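Local atomic coordinates of acyl-CoA dehydrogenase FadE3 (Mycobacterium smegmatis, PDB entry 4IV6), a protein that belongs to the acyl-CoA dehydrogenase family of flavoproteins and forms a homotetramer that binds dihydroflavine-adenine dinucleotide. Residues N374-A377 with K378-A382; R143-D147 with D148-N152; E12-V15 with K16-D20. One frame throughout, in Å; residues are numbered along the deposited sequence.

Contact 1: residues N374-A377 with K378-A382; sequences NVIA and KQLVA
Gln379 lies alongside Val375, one helical turn back, and the two side chains point the same way. Methyl CG1 of Val375 sits 3.5 Å from the amide nitrogen NE2 of Gln379, and the amide carbon is equally near, so the apolar branch rests against the carboxamide as a whole. With chi1 at 164°, CG1 is anti to the backbone N of Val375 and beside its carbonyl carbon, which carries it forward to the glutamine. The contact is one of packing: oxygen OE1 of Gln379 is 3.4 Å from Val375 O, but both are acceptors, so the approach is not a hydrogen bond.

The carbonyl of Val375 is satisfied by the backbone instead, taking the N-H of Gln379 at 3.0 Å with an angle of 158° at the hydrogen. Three more bonds of the same i to i+4 kind make up the set: Lys378 N to Asn374 O, the longest at 3.3 Å, Leu380 N to Ile376 O at 2.8 Å, and Val381 N to Ala377 O at 3.1 Å. Every carbonyl of 374-377 therefore has an amide donor. This is the regular alpha-helical pattern of helix 369-383, in the C-terminal domain of the acyl-CoA dehydrogenase fold. Within this helix the side chain of Asn374 touches the bound dihydroflavine-adenine dinucleotide.

Ile376 and Leu380 form the apolar pair, side by side, with CG2 of Ile376 3.9 Å from CD1 of Leu380. Both are buried, covered by helix 316-340 of the same chain and by a second subunit. Met321 and Leu324 of helix 316-340 meet Ile376, and Met317 meets Leu380, while Ala289 and Leu288 of the second subunit pack on Ile376 and Leu380 respectively. Ala377 packs against Gly285 of that same neighbouring subunit.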
loop_
_atom_site.group_PDB
_atom_site.type_symbol
_atom_site.label_atom_id
_atom_site.label_comp_id
_atom_site.label_asym_id
_atom_site.label_seq_id
_atom_site.Cartn_x
_atom_site.Cartn_y
_atom_site.Cartn_z
ATOM N N ASN B 374 18.819 -1.688 2.167
ATOM C CA ASN B 374 19.896 -2.187 3.043
ATOM C C ASN B 374 20.919 -1.095 3.312
ATOM O O ASN B 374 21.403 -0.936 4.435
ATOM C CB ASN B 374 20.665 -3.382 2.435
ATOM C CG ASN B 374 19.847 -4.655 2.347
ATOM O OD1 ASN B 374 18.809 -4.861 3.046
ATOM N ND2 ASN B 374 20.322 -5.551 1.488
ATOM N N VAL B 375 21.273 -0.364 2.261
ATOM C CA VAL B 375 22.324 0.650 2.346
ATOM C C VAL B 375 21.833 1.793 3.225
ATOM O O VAL B 375 22.552 2.280 4.091
ATOM C CB VAL B 375 22.696 1.164 0.936
ATOM C CG1 VAL B 375 23.485 2.469 1.000
ATOM C CG2 VAL B 375 23.521 0.125 0.173
ATOM N N ILE B 376 20.573 2.172 3.027
ATOM C CA ILE B 376 19.943 3.252 3.794
ATOM C C ILE B 376 19.832 2.900 5.284
ATOM O O ILE B 376 20.128 3.747 6.146
ATOM C CB ILE B 376 18.575 3.621 3.183
ATOM C CG1 ILE B 376 18.783 4.370 1.842
ATOM C CG2 ILE B 376 17.761 4.516 4.113
ATOM C CD1 ILE B 376 17.550 4.422 1.002
ATOM N N ALA B 377 19.469 1.648 5.602
ATOM C CA ALA B 377 19.360 1.247 7.019
ATOM C C ALA B 377 20.699 1.393 7.747
ATOM O O ALA B 377 20.771 1.905 8.849
ATOM C CB ALA B 377 18.833 -0.174 7.147
ATOM N N LYS B 378 21.759 0.955 7.086
ATOM C CA LYS B 378 23.092 1.005 7.642
ATOM C C LYS B 378 23.548 2.459 7.821
ATOM O O LYS B 378 24.145 2.812 8.858
ATOM C CB LYS B 378 24.037 0.238 6.713
ATOM C CG LYS B 378 25.446 0.068 7.217
ATOM C CD LYS B 378 26.200 -0.896 6.294
ATOM C CE LYS B 378 27.675 -0.524 6.202
ATOM N NZ LYS B 378 28.389 -0.887 7.449
ATOM N N GLN B 379 23.240 3.300 6.823
ATOM C CA GLN B 379 23.544 4.728 6.868
ATOM C C GLN B 379 22.768 5.425 7.983
ATOM O O GLN B 379 23.322 6.239 8.726
ATOM C CB GLN B 379 23.273 5.407 5.505
ATOM C CG GLN B 379 24.277 5.036 4.406
ATOM C CD GLN B 379 23.772 5.365 2.996
ATOM O OE1 GLN B 379 22.558 5.421 2.744
ATOM N NE2 GLN B 379 24.705 5.556 2.065
ATOM N N LEU B 380 21.488 5.098 8.136
ATOM C CA LEU B 380 20.720 5.675 9.224
ATOM C C LEU B 380 21.341 5.390 10.579
ATOM O O LEU B 380 21.396 6.266 11.433
ATOM C CB LEU B 380 19.269 5.188 9.218
ATOM C CG LEU B 380 18.407 5.820 8.145
ATOM C CD1 LEU B 380 17.169 4.989 7.921
ATOM C CD2 LEU B 380 18.028 7.263 8.508
ATOM N N VAL B 381 21.822 4.169 10.767
ATOM C CA VAL B 381 22.478 3.784 12.014
ATOM C C VAL B 381 23.839 4.495 12.194
ATOM O O VAL B 381 24.156 4.980 13.287
ATOM C CB VAL B 381 22.582 2.247 12.111
ATOM C CG1 VAL B 381 23.589 1.813 13.203
ATOM C CG2 VAL B 381 21.190 1.669 12.361
ATOM N N ALA B 382 24.600 4.593 11.120
ATOM C CA ALA B 382 25.900 5.247 11.159
ATOM C C ALA B 382 25.719 6.714 11.537
ATOM O O ALA B 382 26.477 7.265 12.323
ATOM C CB ALA B 382 26.589 5.157 9.808
#

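Contact 2: residues R143-D147 with D148-N152; sequences RRDGD and DYVIN
Four backbone hydrogen bonds tie Arg143 and Asp145 to Val150 and Asp148. Arg143 and Val150 exchange a reciprocal pair, Val150 N to Arg143 O at 2.8 Å and Arg143 N to Val150 O at 2.9 Å. Asp145 N reaches Asp148 O at 2.8 Å and is nearly straight, with 174° at the hydrogen. The return bond, Asp148 N to Asp145 O, is longer at 3.1 Å. That bond closes a type II' beta turn from Asp145 to Asp148, in which Gly146 adopts a positive phi of 67°. The whole is a beta hairpin with a two-residue loop, joining strands 141-145 and 148-159 of the middle domain; strand 148-159 also pairs with strand 219-222.

Apolar contact is slight: CB of Asp145 meets CG2 of Val150 at 3.9 Å on the face they share with Arg143 and Asp148.

Polar side chains divide by face. Arg144 and Tyr149, a non-hydrogen-bonded pair, project from the other face, where their side chains run at a slant to each other with guanidinium and ring planes 69° apart. One water links them, donating to Tyr149 OH at 2.7 Å and accepting only a weak bond from Arg144 NH2. The tyrosine hydroxyl also bonds to Glu231, with which Arg144 makes a long, weak ion pair. Back on the Asp145 side, the carboxylates of Asp145 and Asp148, of like charge, are not in contact (OD2 of Asp145 to OD2 of Asp148, 5.9 Å), and Arg220 answers both, through a salt bridge to Asp145 and a long, weak ion pair to Asp148.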
loop_
_atom_site.group_PDB
_atom_site.type_symbol
_atom_site.label_atom_id
_atom_site.label_comp_id
_atom_site.label_asym_id
_atom_site.label_seq_id
_atom_site.Cartn_x
_atom_site.Cartn_y
_atom_site.Cartn_z
ATOM N N ARG B 143 45.163 -8.646 -14.629
ATOM C CA ARG B 143 46.430 -9.099 -14.081
ATOM C C ARG B 143 47.592 -8.374 -14.750
ATOM O O ARG B 143 47.665 -8.272 -15.974
ATOM C CB ARG B 143 46.514 -10.616 -14.227
ATOM C CG ARG B 143 47.855 -11.184 -14.611
ATOM C CD ARG B 143 47.720 -12.690 -14.761
ATOM N NE ARG B 143 48.272 -13.416 -13.624
ATOM C CZ ARG B 143 49.284 -14.260 -13.725
ATOM N NH1 ARG B 143 49.735 -14.896 -12.651
ATOM N NH2 ARG B 143 49.826 -14.465 -14.920
ATOM N N ARG B 144 48.491 -7.845 -13.925
ATOM C CA ARG B 144 49.613 -7.097 -14.444
ATOM C C ARG B 144 50.565 -8.024 -15.202
ATOM O O ARG B 144 50.842 -9.137 -14.769
ATOM C CB ARG B 144 50.345 -6.375 -13.318
ATOM C CG ARG B 144 51.067 -5.144 -13.803
ATOM C CD ARG B 144 52.236 -4.807 -12.931
ATOM N NE ARG B 144 52.648 -3.420 -13.116
ATOM C CZ ARG B 144 52.029 -2.383 -12.564
ATOM N NH1 ARG B 144 52.490 -1.168 -12.792
ATOM N NH2 ARG B 144 50.939 -2.554 -11.806
ATOM N N ASP B 145 50.999 -7.582 -16.375
ATOM C CA ASP B 145 52.023 -8.264 -17.148
ATOM C C ASP B 145 52.839 -7.161 -17.811
ATOM O O ASP B 145 52.401 -6.554 -18.795
ATOM C CB ASP B 145 51.399 -9.193 -18.191
ATOM C CG ASP B 145 52.421 -9.780 -19.144
ATOM O OD1 ASP B 145 53.567 -9.934 -18.753
ATOM O OD2 ASP B 145 52.089 -10.091 -20.294
ATOM N N GLY B 146 54.007 -6.873 -17.236
ATOM C CA GLY B 146 54.854 -5.788 -17.712
ATOM C C GLY B 146 54.149 -4.477 -17.445
ATOM O O GLY B 146 53.723 -4.216 -16.325
ATOM N N ASP B 147 53.978 -3.665 -18.477
ATOM C CA ASP B 147 53.270 -2.409 -18.323
ATOM C C ASP B 147 51.866 -2.450 -18.857
ATOM O O ASP B 147 51.303 -1.404 -19.153
ATOM C CB ASP B 147 54.034 -1.279 -18.984
ATOM C CG ASP B 147 55.424 -1.103 -18.390
ATOM O OD1 ASP B 147 55.573 -1.126 -17.141
ATOM O OD2 ASP B 147 56.357 -0.955 -19.191
ATOM N N ASP B 148 51.300 -3.658 -18.949
ATOM C CA ASP B 148 49.892 -3.853 -19.274
ATOM C C ASP B 148 49.140 -4.517 -18.131
ATOM O O ASP B 148 49.711 -5.235 -17.320
ATOM C CB ASP B 148 49.706 -4.768 -20.503
ATOM C CG ASP B 148 50.120 -4.115 -21.811
ATOM O OD1 ASP B 148 49.994 -2.857 -21.990
ATOM O OD2 ASP B 148 50.551 -4.909 -22.689
ATOM N N TYR B 149 47.838 -4.281 -18.107
ATOM C CA TYR B 149 46.906 -5.197 -17.475
ATOM C C TYR B 149 46.361 -6.116 -18.569
ATOM O O TYR B 149 46.090 -5.664 -19.680
ATOM C CB TYR B 149 45.749 -4.463 -16.806
ATOM C CG TYR B 149 46.109 -3.707 -15.546
ATOM C CD1 TYR B 149 46.444 -4.367 -14.375
ATOM C CD2 TYR B 149 46.050 -2.323 -15.517
ATOM C CE1 TYR B 149 46.724 -3.657 -13.207
ATOM C CE2 TYR B 149 46.338 -1.615 -14.363
ATOM C CZ TYR B 149 46.669 -2.281 -13.214
ATOM O OH TYR B 149 46.944 -1.528 -12.084
ATOM N N VAL B 150 46.225 -7.392 -18.229
ATOM C CA VAL B 150 45.552 -8.363 -19.045
ATOM C C VAL B 150 44.211 -8.665 -18.407
ATOM O O VAL B 150 44.147 -9.199 -17.297
ATOM C CB VAL B 150 46.335 -9.668 -19.170
ATOM C CG1 VAL B 150 45.628 -10.582 -20.159
ATOM C CG2 VAL B 150 47.770 -9.381 -19.622
ATOM N N ILE B 151 43.154 -8.332 -19.146
ATOM C CA ILE B 151 41.777 -8.456 -18.671
ATOM C C ILE B 151 41.093 -9.693 -19.250
ATOM O O ILE B 151 41.072 -9.902 -20.487
ATOM C CB ILE B 151 40.952 -7.201 -19.044
ATOM C CG1 ILE B 151 41.649 -5.912 -18.588
ATOM C CG2 ILE B 151 39.565 -7.253 -18.443
ATOM C CD1 ILE B 151 41.011 -4.638 -19.126
ATOM N N ASN B 152 40.496 -10.478 -18.332
ATOM C CA ASN B 152 39.662 -11.605 -18.669
ATOM C C ASN B 152 38.378 -11.616 -17.868
ATOM O O ASN B 152 38.393 -11.397 -16.656
ATOM C CB ASN B 152 40.425 -12.902 -18.371
ATOM C CG ASN B 152 41.497 -13.173 -19.389
ATOM O OD1 ASN B 152 41.186 -13.518 -20.520
ATOM N ND2 ASN B 152 42.773 -13.003 -19.004
HETATM O O HOH W 1 48.930 0.239 -11.892
#

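Contact 3: residues E12-V15 with K16-D20; sequences ETIV and KTVHD
Thr17 turns its hydroxyl back onto the carbonyl of Thr13, and OG1 donates to Thr13 O at 2.9 Å. The same oxygen takes the backbone N-H of Thr17 at 2.8 Å, so one carbonyl is gripped twice by one residue. The two donors approach differently: the amide is tilted just 17° from the carbonyl plane, whereas the hydroxyl stands above it, 43° out. Torsion chi1 of Thr17, -66°, puts OG1 anti to its own carbonyl carbon and beside its N, the placement that brings the hydroxyl to the preceding turn.

Around this bond run the backbone bonds of the turn. Lys16 N donates to Glu12 O, Val18 N to Ile14 O at 2.9 Å, and His19 N to Val15 O at 3.0 Å, the i to i+4 spacing of an alpha helix. On another side of the helix, CD1 of Ile14 lies 4.1 Å from CG2 of Val18, the two side chains pointing the same way. Lys16 lays its chain over the carbonyl of Glu12, with Lys16 CG 3.4 Å from Glu12 O. Farther along, Lys16 NZ ends 5.1 Å from Glu12 OE1. At that separation the opposite charges probably attract without being in contact.

Further out, helix 9-26 of the N-terminal domain is packed through Ile14 and Val18, which both touch Ile50 of helix 41-50; Cys70 of helix 68-81 meets Ile14, and Leu78 meets Val18. His19 ND1 is hydrogen-bonded to Glu77 of that last helix, and Thr13 OG1 to Ala9 O one turn back. Each threonine hydroxyl thus uses a carbonyl four residues earlier as acceptor, which implies that the two threonine hydroxyls are satisfied within the helix itself while Ile14 and Val18 pack against the neighbouring helices.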
loop_
_atom_site.group_PDB
_atom_site.type_symbol
_atom_site.label_atom_id
_atom_site.label_comp_id
_atom_site.label_asym_id
_atom_site.label_seq_id
_atom_site.Cartn_x
_atom_site.Cartn_y
_atom_site.Cartn_z
ATOM N N GLU B 12 19.057 28.264 -15.748
ATOM C CA GLU B 12 17.629 28.274 -16.063
ATOM C C GLU B 12 17.430 28.061 -17.549
ATOM O O GLU B 12 16.541 27.335 -17.983
ATOM C CB GLU B 12 16.993 29.623 -15.685
ATOM C CG GLU B 12 17.038 29.963 -14.213
ATOM C CD GLU B 12 15.846 29.438 -13.421
ATOM O OE1 GLU B 12 15.379 28.303 -13.700
ATOM O OE2 GLU B 12 15.386 30.179 -12.512
ATOM N N THR B 13 18.267 28.728 -18.324
ATOM C CA THR B 13 18.201 28.647 -19.762
ATOM C C THR B 13 18.419 27.221 -20.258
ATOM O O THR B 13 17.700 26.778 -21.168
ATOM C CB THR B 13 19.209 29.632 -20.408
ATOM O OG1 THR B 13 18.781 30.986 -20.141
ATOM C CG2 THR B 13 19.291 29.422 -21.910
ATOM N N ILE B 14 19.406 26.516 -19.706
ATOM C CA ILE B 14 19.682 25.140 -20.161
ATOM C C ILE B 14 18.444 24.255 -19.897
ATOM O O ILE B 14 18.023 23.502 -20.780
ATOM C CB ILE B 14 20.990 24.540 -19.578
ATOM C CG1 ILE B 14 21.269 23.131 -20.099
ATOM C CG2 ILE B 14 20.929 24.343 -18.084
ATOM C CD1 ILE B 14 21.545 23.076 -21.583
ATOM N N VAL B 15 17.837 24.387 -18.721
ATOM C CA VAL B 15 16.634 23.614 -18.407
ATOM C C VAL B 15 15.555 23.920 -19.448
ATOM O O VAL B 15 14.971 23.002 -20.009
ATOM C CB VAL B 15 16.139 23.889 -16.982
ATOM C CG1 VAL B 15 14.813 23.160 -16.726
ATOM C CG2 VAL B 15 17.181 23.442 -15.958
ATOM N N LYS B 16 15.344 25.204 -19.767
ATOM C CA LYS B 16 14.330 25.578 -20.761
ATOM C C LYS B 16 14.631 25.052 -22.144
ATOM O O LYS B 16 13.739 24.620 -22.869
ATOM C CB LYS B 16 14.181 27.088 -20.866
ATOM C CG LYS B 16 13.617 27.734 -19.621
ATOM C CD LYS B 16 13.419 29.211 -19.863
ATOM C CE LYS B 16 13.657 30.033 -18.613
ATOM N NZ LYS B 16 12.522 29.876 -17.677
ATOM N N THR B 17 15.901 25.120 -22.514
ATOM C CA THR B 17 16.355 24.603 -23.793
ATOM C C THR B 17 16.066 23.121 -23.917
ATOM O O THR B 17 15.618 22.659 -24.963
ATOM C CB THR B 17 17.856 24.862 -23.945
ATOM O OG1 THR B 17 18.035 26.277 -24.023
ATOM C CG2 THR B 17 18.416 24.213 -25.216
ATOM N N VAL B 18 16.315 22.367 -22.848
ATOM C CA VAL B 18 16.098 20.935 -22.860
ATOM C C VAL B 18 14.579 20.621 -22.908
ATOM O O VAL B 18 14.155 19.769 -23.671
ATOM C CB VAL B 18 16.847 20.252 -21.693
ATOM C CG1 VAL B 18 16.587 18.767 -21.667
ATOM C CG2 VAL B 18 18.351 20.488 -21.830
ATOM N N HIS B 19 13.769 21.370 -22.159
ATOM C CA HIS B 19 12.307 21.269 -22.229
ATOM C C HIS B 19 11.765 21.500 -23.643
ATOM O O HIS B 19 10.908 20.755 -24.124
ATOM C CB HIS B 19 11.695 22.294 -21.287
ATOM C CG HIS B 19 10.210 22.271 -21.256
ATOM N ND1 HIS B 19 9.503 21.488 -20.368
ATOM C CD2 HIS B 19 9.289 22.959 -21.971
ATOM C CE1 HIS B 19 8.208 21.679 -20.551
ATOM N NE2 HIS B 19 8.052 22.566 -21.518
ATOM N N ASP B 20 12.269 22.550 -24.297
ATOM C CA ASP B 20 11.876 22.876 -25.666
ATOM C C ASP B 20 12.274 21.786 -26.645
ATOM O O ASP B 20 11.506 21.423 -27.522
ATOM C CB ASP B 20 12.495 24.203 -26.094
ATOM C CG ASP B 20 11.807 25.366 -25.462
ATOM O OD1 ASP B 20 10.817 25.103 -24.742
ATOM O OD2 ASP B 20 12.222 26.524 -25.692
#

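Along the chain the order is contact 3, contact 2, contact 1, one in each of the three family regions: N-terminal, middle and C-terminal. No helix or strand is shared: contact 3 lies on helix 9-26, contact 2 on the hairpin of strands 141-145 and 148-159, and contact 1 on helix 369-383. Centres of contacts 1 and 2 are about 37 Å apart, those of 1 and 3 about 36 Å, and those of 2 and 3, on opposite sides of the chain's centre, about 45 Å. Of the three, contact 1 alone meets other subunits and dihydroflavine-adenine dinucleotide, so it lies where subunits and cofactor meet, whereas contacts 2 and 3 pack within their own chain.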